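Local structure of glucose-binding protein (Thermus thermophilus HB27, 2B3F) at residues 97-100 with 101-105; 64-67 with 68-72; 334-337 with 338-342. The protein binds glucose and galactose as a periplasmic solute-binding protein, probably handing the sugar on to a binding-protein-dependent transport system. All blocks are in the same frame, centred on the assembly; numbering follows the deposited sequence.

Contact 1: 97-100 with 101-105; sequences FPKG and LIDLI
K99 and D103, one turn apart on helix 99-105, are joined by a salt bridge in which NZ of K99 lies 2.8 Å from OD2 of D103, on the syn side of that oxygen. NZ of K99 also makes a weaker bond to OD1 of D103, 3.1 Å away. The lysine chain sets out with CG opposite its own backbone N (chi1 -175°) and runs extended until a bend at the last torsion (-64°) brings NZ round to the carboxylate. Beneath the ion pair the backbone repeats the same i to i+4 spacing, N of D103 donating to O of K99 at 2.9 Å.

P98 occupies the N-cap position, and its carbonyl O opens the helix: it accepts the N-H of I102 at 3.1 Å, in the carbonyl plane and nearly straight, and more weakly that of L101. The apolar flank begins here too. The proline ring rests beside the L101 side chain, CG of P98 being 4.1 Å from CB of L101. At F97, just ahead of the cap, CD1 of I102 reaches CB, 3.9 Å away, and also CD2 of the ring. L101 CD2 approaches the phenyl ring as well, more loosely.

Farther out, W93 meets the F97 ring with its plane inclined, and F88 of helix 85-91 touches I102. L101 is buried on P115 of strand 110-115 and on M275 and S277 of strand 272-280, which seats this short helix against the antiparallel pair of strands 110-115 and 272-280.

Contact 2: 64-67 with 68-72; sequences QVHA and GMELI. With GAL (beta-D-galactopyranose), chain G.
Q64 and E70 are joined through a water that donates both to the carbonyl O of Q64 and to OE2 of E70. V65, next on the strand that leads into helix 69-76, places CG2 4.0 Å from CB of L71, and CD1 of L71 reaches both methyls of V65. H66 follows, and its ring is held at both nitrogens: ND1 donates to OE1 of E70 over a short 2.6 Å, with the oxygen in the ring plane, while NE2 donates to O2 of the bound galactose at 2.8 Å. Ring and carboxylate are turned 68° against each other. The backbone N of H66 reaches OE2 of E70 at 2.9 Å from above the carboxylate plane, so one glutamate grips both the main chain and the imidazole. This is a His-carboxylate pair at a strand-to-helix turn, with E70 in the second shell of the sugar pocket, itself salt-bridged to R47. Shortening H66 to an alanine is likely to leave O2 of the sugar and OE1 of E70 each without an imidazole N-H. A67 then leads to G68, the helix N-cap, where a beta carbon would clash with O of A67. From that cap, O of G68 accepts the N-H of I72 at 3.1 Å.

Contact 3: 334-337 with 338-342; sequences MRDW and RSNRI
W337 and I342 meet across a helix-to-strand turn at the protein surface, where helix 328-339 ends and strand 341-344 begins. CD1 of I342 lies 3.7 Å from CE3 of W337, and its CG2 reaches CZ3 of the same indole; the two side chains cross at about a right angle. The indole is swung there by a chi1 of 176°, which sets CG opposite the backbone N. F273 and M275 of strand 272-280 touch both residues. Farther along the indole, on the same side of its plane, CD and NE of R338 pass near CD1 of W337, the guanidinium plane almost perpendicular to the ring. A water accepts from NE of R338 and donates to O of M334.

The helix closes through D336, whose carbonyl O takes the N-H of N340 at 2.9 Å; N340 is the first residue to leave helical geometry. OG of S339 donates to OD1 of N340 at 2.9 Å, joining the two polar groups of the turn. Waters extend this link to OD1 of D336: one donates to it at 2.7 Å and also to S339 OG, while a second donates to N340 OD1 and, weakly, to D336 OD1. The other carboxylate oxygen, OD2, is salt-bridged to R120.

How the contacts relate
Along the chain contact 2 comes first, then contact 1, and contact 3 much later. Contacts 1 and 2 have centres about 12 Å apart and touch directly, CG2 of I105 lying 3.7 Å from CB of A67, so helix 99-105 packs on the turn that leads out of the pocket strand 62-66. Contact 1 also meets contact 3, through P98 and W337, with centres about 15 Å apart. Contacts 2 and 3 do not touch; their nearest atoms are about 9 Å apart. Only contact 2 reaches the galactose; helix 99-105 packs on the same sheet, and contact 3 runs into it through strand 341-344, which, like strand 62-66, pairs with strand 272-280, the carrier of D278 of the sugar site.

Contact 1: 97-100 with 101-105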
loop_
_atom_site.group_PDB
_atom_site.type_symbol
_atom_site.label_atom_id
_atom_site.label_comp_id
_atom_site.label_asym_id
_atom_site.label_seq_id
_atom_site.Cartn_x
_atom_site.Cartn_y
_atom_site.Cartn_z
ATOM N N PHE A 97 -9.346 -16.104 -7.013
ATOM C CA PHE A 97 -8.148 -15.336 -6.630
ATOM C C PHE A 97 -6.888 -16.173 -6.812
ATOM O O PHE A 97 -6.947 -17.418 -6.682
ATOM C CB PHE A 97 -8.230 -14.916 -5.161
ATOM C CG PHE A 97 -9.392 -14.025 -4.853
ATOM C CD1 PHE A 97 -9.481 -12.780 -5.439
ATOM C CD2 PHE A 97 -10.395 -14.438 -3.991
ATOM C CE1 PHE A 97 -10.565 -11.950 -5.177
ATOM C CE2 PHE A 97 -11.481 -13.620 -3.718
ATOM C CZ PHE A 97 -11.556 -12.356 -4.325
ATOM N N PRO A 98 -5.736 -15.510 -7.053
ATOM C CA PRO A 98 -4.461 -16.238 -7.174
ATOM C C PRO A 98 -4.068 -16.895 -5.865
ATOM O O PRO A 98 -4.373 -16.378 -4.786
ATOM C CB PRO A 98 -3.443 -15.163 -7.580
ATOM C CG PRO A 98 -4.068 -13.871 -7.315
ATOM C CD PRO A 98 -5.556 -14.050 -7.185
ATOM N N LYS A 99 -3.412 -18.050 -5.965
ATOM C CA LYS A 99 -3.123 -18.869 -4.792
ATOM C C LYS A 99 -2.300 -18.112 -3.751
ATOM O O LYS A 99 -2.521 -18.265 -2.545
ATOM C CB LYS A 99 -2.355 -20.124 -5.205
ATOM C CG LYS A 99 -2.110 -21.093 -4.055
ATOM C CD LYS A 99 -0.984 -22.083 -4.361
ATOM C CE LYS A 99 -0.752 -23.009 -3.169
ATOM N NZ LYS A 99 -0.275 -22.265 -1.941
ATOM N N GLY A 100 -1.345 -17.318 -4.229
ATOM C CA GLY A 100 -0.473 -16.518 -3.360
ATOM C C GLY A 100 -1.247 -15.540 -2.501
ATOM O O GLY A 100 -0.902 -15.310 -1.341
ATOM N N LEU A 101 -2.297 -14.966 -3.078
ATOM C CA LEU A 101 -3.199 -14.077 -2.336
ATOM C C LEU A 101 -4.031 -14.846 -1.309
ATOM O O LEU A 101 -4.170 -14.412 -0.168
ATOM C CB LEU A 101 -4.092 -13.299 -3.301
ATOM C CG LEU A 101 -4.965 -12.209 -2.703
ATOM C CD1 LEU A 101 -4.143 -11.150 -1.953
ATOM C CD2 LEU A 101 -5.779 -11.552 -3.816
ATOM N N ILE A 102 -4.570 -16.005 -1.696
ATOM C CA ILE A 102 -5.280 -16.849 -0.742
ATOM C C ILE A 102 -4.363 -17.179 0.445
ATOM O O ILE A 102 -4.789 -17.180 1.604
ATOM C CB ILE A 102 -5.807 -18.171 -1.391
ATOM C CG1 ILE A 102 -6.823 -17.879 -2.504
ATOM C CG2 ILE A 102 -6.452 -19.074 -0.327
ATOM C CD1 ILE A 102 -8.108 -17.287 -2.027
ATOM N N ASP A 103 -3.095 -17.445 0.147
ATOM C CA ASP A 103 -2.151 -17.762 1.211
ATOM C C ASP A 103 -2.013 -16.624 2.221
ATOM O O ASP A 103 -1.965 -16.881 3.410
ATOM C CB ASP A 103 -0.785 -18.117 0.636
ATOM C CG ASP A 103 -0.774 -19.451 -0.115
ATOM O OD1 ASP A 103 -1.687 -20.301 0.072
ATOM O OD2 ASP A 103 0.185 -19.656 -0.891
ATOM N N LEU A 104 -1.997 -15.370 1.762
ATOM C CA LEU A 104 -1.827 -14.209 2.665
ATOM C C LEU A 104 -2.979 -13.989 3.612
ATOM O O LEU A 104 -2.815 -13.365 4.660
ATOM C CB LEU A 104 -1.678 -12.916 1.867
ATOM C CG LEU A 104 -0.389 -12.634 1.138
ATOM C CD1 LEU A 104 -0.535 -11.336 0.396
ATOM C CD2 LEU A 104 0.792 -12.564 2.106
ATOM N N ILE A 105 -4.162 -14.456 3.232
ATOM C CA ILE A 105 -5.373 -14.260 4.047
ATOM C C ILE A 105 -5.768 -15.516 4.848
ATOM O O ILE A 105 -6.772 -15.501 5.569
ATOM C CB ILE A 105 -6.574 -13.762 3.179
ATOM C CG1 ILE A 105 -6.884 -14.755 2.040
ATOM C CG2 ILE A 105 -6.251 -12.419 2.578
ATOM C CD1 ILE A 105 -8.096 -14.417 1.215
#

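Contact 2: 64-67 with 68-72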
loop_
_atom_site.group_PDB
_atom_site.type_symbol
_atom_site.label_atom_id
_atom_site.label_comp_id
_atom_site.label_asym_id
_atom_site.label_seq_id
_atom_site.Cartn_x
_atom_site.Cartn_y
_atom_site.Cartn_z
ATOM N N GLN A 64 -11.527 -2.118 6.740
ATOM C CA GLN A 64 -10.418 -2.209 5.816
ATOM C C GLN A 64 -9.177 -2.745 6.535
ATOM O O GLN A 64 -8.792 -2.273 7.609
ATOM C CB GLN A 64 -10.113 -0.825 5.247
ATOM C CG GLN A 64 -9.010 -0.802 4.240
ATOM C CD GLN A 64 -8.614 0.633 3.820
ATOM O OE1 GLN A 64 -9.279 1.590 4.192
ATOM N NE2 GLN A 64 -7.550 0.752 3.046
ATOM N N VAL A 65 -8.569 -3.760 5.945
ATOM C CA VAL A 65 -7.408 -4.400 6.532
ATOM C C VAL A 65 -6.534 -4.992 5.448
ATOM O O VAL A 65 -7.001 -5.522 4.444
ATOM C CB VAL A 65 -7.823 -5.474 7.558
ATOM C CG1 VAL A 65 -8.692 -6.547 6.912
ATOM C CG2 VAL A 65 -6.612 -6.070 8.295
ATOM N N HIS A 66 -5.235 -4.884 5.651
ATOM C CA HIS A 66 -4.302 -5.396 4.698
ATOM C C HIS A 66 -4.143 -6.904 4.776
ATOM O O HIS A 66 -3.928 -7.463 5.843
ATOM C CB HIS A 66 -2.920 -4.761 4.884
ATOM C CG HIS A 66 -2.860 -3.337 4.437
ATOM N ND1 HIS A 66 -2.369 -2.334 5.237
ATOM C CD2 HIS A 66 -3.225 -2.753 3.275
ATOM C CE1 HIS A 66 -2.420 -1.189 4.580
ATOM N NE2 HIS A 66 -2.928 -1.413 3.384
ATOM N N ALA A 67 -4.167 -7.535 3.613
ATOM C CA ALA A 67 -3.881 -8.974 3.543
ATOM C C ALA A 67 -2.439 -9.230 3.972
ATOM O O ALA A 67 -1.522 -8.484 3.597
ATOM C CB ALA A 67 -4.105 -9.486 2.138
ATOM N N GLY A 68 -2.249 -10.293 4.742
ATOM C CA GLY A 68 -0.925 -10.713 5.188
ATOM C C GLY A 68 -0.789 -10.585 6.693
ATOM O O GLY A 68 -1.760 -10.739 7.430
ATOM N N MET A 69 0.432 -10.275 7.148
ATOM C CA MET A 69 0.728 -10.275 8.572
ATOM C C MET A 69 -0.006 -9.216 9.347
ATOM O O MET A 69 -0.254 -9.405 10.518
ATOM C CB MET A 69 2.227 -10.173 8.808
ATOM C CG MET A 69 2.965 -11.405 8.373
ATOM S SD MET A 69 2.374 -12.880 9.251
ATOM C CE MET A 69 3.231 -14.169 8.357
ATOM N N GLU A 70 -0.390 -8.108 8.709
ATOM C CA GLU A 70 -1.200 -7.100 9.407
ATOM C C GLU A 70 -2.510 -7.723 9.885
ATOM O O GLU A 70 -2.894 -7.585 11.044
ATOM C CB GLU A 70 -1.470 -5.890 8.497
ATOM C CG GLU A 70 -2.423 -4.843 9.071
ATOM C CD GLU A 70 -2.697 -3.709 8.105
ATOM O OE1 GLU A 70 -1.652 -3.178 7.627
ATOM O OE2 GLU A 70 -3.920 -3.369 7.813
ATOM N N LEU A 71 -3.211 -8.369 8.957
ATOM C CA LEU A 71 -4.468 -9.057 9.276
ATOM C C LEU A 71 -4.250 -10.133 10.339
ATOM O O LEU A 71 -4.942 -10.184 11.357
ATOM C CB LEU A 71 -5.004 -9.718 8.011
ATOM C CG LEU A 71 -6.178 -10.701 8.104
ATOM C CD1 LEU A 71 -7.449 -10.010 8.555
ATOM C CD2 LEU A 71 -6.352 -11.342 6.744
ATOM N N ILE A 72 -3.299 -11.016 10.068
ATOM C CA ILE A 72 -3.149 -12.215 10.890
ATOM C C ILE A 72 -2.695 -11.883 12.309
ATOM O O ILE A 72 -3.275 -12.356 13.283
ATOM C CB ILE A 72 -2.187 -13.230 10.230
ATOM C CG1 ILE A 72 -2.728 -13.711 8.871
ATOM C CG2 ILE A 72 -1.946 -14.429 11.146
ATOM C CD1 ILE A 72 -4.166 -14.145 8.840
HETATM C C1 GAL G . -2.593 2.002 1.794
HETATM C C2 GAL G . -3.946 1.423 1.360
HETATM C C3 GAL G . -4.480 2.103 0.106
HETATM C C4 GAL G . -4.484 3.625 0.263
HETATM C C5 GAL G . -3.103 4.070 0.803
HETATM C C6 GAL G . -2.962 5.584 1.031
HETATM O O1 GAL G . -2.149 1.418 2.981
HETATM O O2 GAL G . -3.812 0.004 1.177
HETATM O O3 GAL G . -5.798 1.652 -0.169
HETATM O O4 GAL G . -5.537 3.957 1.128
HETATM O O5 GAL G . -2.770 3.408 1.999
HETATM O O6 GAL G . -3.706 5.986 2.141
HETATM O O HOH W 1 -6.562 -2.589 9.525
#

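Contact 3: 334-337 with 338-342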
loop_
_atom_site.group_PDB
_atom_site.type_symbol
_atom_site.label_atom_id
_atom_site.label_comp_id
_atom_site.label_asym_id
_atom_site.label_seq_id
_atom_site.Cartn_x
_atom_site.Cartn_y
_atom_site.Cartn_z
ATOM N N MET A 334 -1.772 -4.409 -14.557
ATOM C CA MET A 334 -2.332 -5.751 -14.745
ATOM C C MET A 334 -1.328 -6.674 -15.429
ATOM O O MET A 334 -1.156 -7.827 -15.030
ATOM C CB MET A 334 -3.630 -5.676 -15.545
ATOM C CG MET A 334 -4.806 -5.229 -14.711
ATOM S SD MET A 334 -6.342 -4.979 -15.610
ATOM C CE MET A 334 -6.904 -6.686 -15.782
ATOM N N ARG A 335 -0.640 -6.155 -16.433
ATOM C CA ARG A 335 0.388 -6.931 -17.133
ATOM C C ARG A 335 1.532 -7.320 -16.197
ATOM O O ARG A 335 1.925 -8.496 -16.108
ATOM C CB ARG A 335 0.916 -6.153 -18.331
ATOM C CG ARG A 335 -0.094 -6.051 -19.464
ATOM C CD ARG A 335 0.554 -5.600 -20.745
ATOM N NE ARG A 335 0.983 -4.205 -20.683
ATOM C CZ ARG A 335 0.199 -3.164 -20.956
ATOM N NH1 ARG A 335 -1.070 -3.327 -21.290
ATOM N NH2 ARG A 335 0.689 -1.943 -20.882
ATOM N N ASP A 336 2.062 -6.330 -15.474
ATOM C CA ASP A 336 3.156 -6.595 -14.529
ATOM C C ASP A 336 2.784 -7.537 -13.393
ATOM O O ASP A 336 3.598 -8.341 -12.961
ATOM C CB ASP A 336 3.695 -5.277 -13.951
ATOM C CG ASP A 336 4.454 -4.461 -14.973
ATOM O OD1 ASP A 336 4.639 -4.937 -16.129
ATOM O OD2 ASP A 336 4.887 -3.335 -14.636
ATOM N N TRP A 337 1.543 -7.467 -12.921
ATOM C CA TRP A 337 1.065 -8.381 -11.881
ATOM C C TRP A 337 1.207 -9.843 -12.335
ATOM O O TRP A 337 1.558 -10.717 -11.552
ATOM C CB TRP A 337 -0.381 -8.037 -11.544
ATOM C CG TRP A 337 -1.087 -8.890 -10.578
ATOM C CD1 TRP A 337 -2.299 -9.521 -10.778
ATOM C CD2 TRP A 337 -0.706 -9.195 -9.228
ATOM N NE1 TRP A 337 -2.672 -10.191 -9.654
ATOM C CE2 TRP A 337 -1.719 -10.017 -8.686
ATOM C CE3 TRP A 337 0.390 -8.874 -8.433
ATOM C CZ2 TRP A 337 -1.664 -10.511 -7.385
ATOM C CZ3 TRP A 337 0.443 -9.355 -7.137
ATOM C CH2 TRP A 337 -0.568 -10.170 -6.624
ATOM N N ARG A 338 0.940 -10.080 -13.611
ATOM C CA ARG A 338 0.965 -11.448 -14.144
ATOM C C ARG A 338 2.362 -11.948 -14.514
ATOM O O ARG A 338 2.605 -13.163 -14.511
ATOM C CB ARG A 338 0.026 -11.586 -15.364
ATOM C CG ARG A 338 -1.465 -11.298 -15.094
ATOM C CD ARG A 338 -1.997 -11.898 -13.811
ATOM N NE ARG A 338 -3.447 -11.724 -13.735
ATOM C CZ ARG A 338 -4.341 -12.647 -14.122
ATOM N NH1 ARG A 338 -3.940 -13.839 -14.522
ATOM N NH2 ARG A 338 -5.640 -12.402 -14.030
ATOM N N SER A 339 3.265 -11.032 -14.840
ATOM C CA SER A 339 4.594 -11.396 -15.354
ATOM C C SER A 339 5.741 -11.285 -14.348
ATOM O O SER A 339 6.772 -11.953 -14.482
ATOM C CB SER A 339 4.924 -10.514 -16.549
ATOM O OG SER A 339 5.182 -9.182 -16.134
ATOM N N ASN A 340 5.595 -10.411 -13.355
ATOM C CA ASN A 340 6.716 -10.098 -12.482
ATOM C C ASN A 340 6.876 -11.067 -11.318
ATOM O O ASN A 340 5.959 -11.813 -10.963
ATOM C CB ASN A 340 6.518 -8.695 -11.875
ATOM C CG ASN A 340 6.733 -7.560 -12.865
ATOM O OD1 ASN A 340 6.622 -7.719 -14.091
ATOM N ND2 ASN A 340 7.027 -6.386 -12.328
ATOM N N ARG A 341 8.052 -11.036 -10.702
ATOM C CA ARG A 341 8.265 -11.643 -9.410
ATOM C C ARG A 341 7.513 -10.804 -8.379
ATOM O O ARG A 341 7.643 -9.579 -8.391
ATOM C CB ARG A 341 9.758 -11.617 -9.085
ATOM C CG ARG A 341 10.132 -11.954 -7.669
ATOM C CD ARG A 341 10.050 -13.430 -7.385
ATOM N NE ARG A 341 10.369 -13.743 -5.991
ATOM C CZ ARG A 341 11.594 -13.967 -5.498
ATOM N NH1 ARG A 341 12.678 -13.936 -6.262
ATOM N NH2 ARG A 341 11.727 -14.238 -4.197
ATOM N N ILE A 342 6.750 -11.462 -7.513
ATOM C CA ILE A 342 5.925 -10.776 -6.514
ATOM C C ILE A 342 6.585 -10.858 -5.143
ATOM O O ILE A 342 7.012 -11.928 -4.697
ATOM C CB ILE A 342 4.501 -11.393 -6.421
ATOM C CG1 ILE A 342 3.833 -11.474 -7.794
ATOM C CG2 ILE A 342 3.631 -10.610 -5.447
ATOM C CD1 ILE A 342 3.820 -10.211 -8.548
HETATM O O HOH W 2 -4.005 -8.759 -13.722
HETATM O O HOH W 3 7.805 -5.795 -16.077
HETATM O O HOH W 4 4.723 -7.158 -17.696
HETATM O O HOH W 5 3.336 -12.655 -11.389
#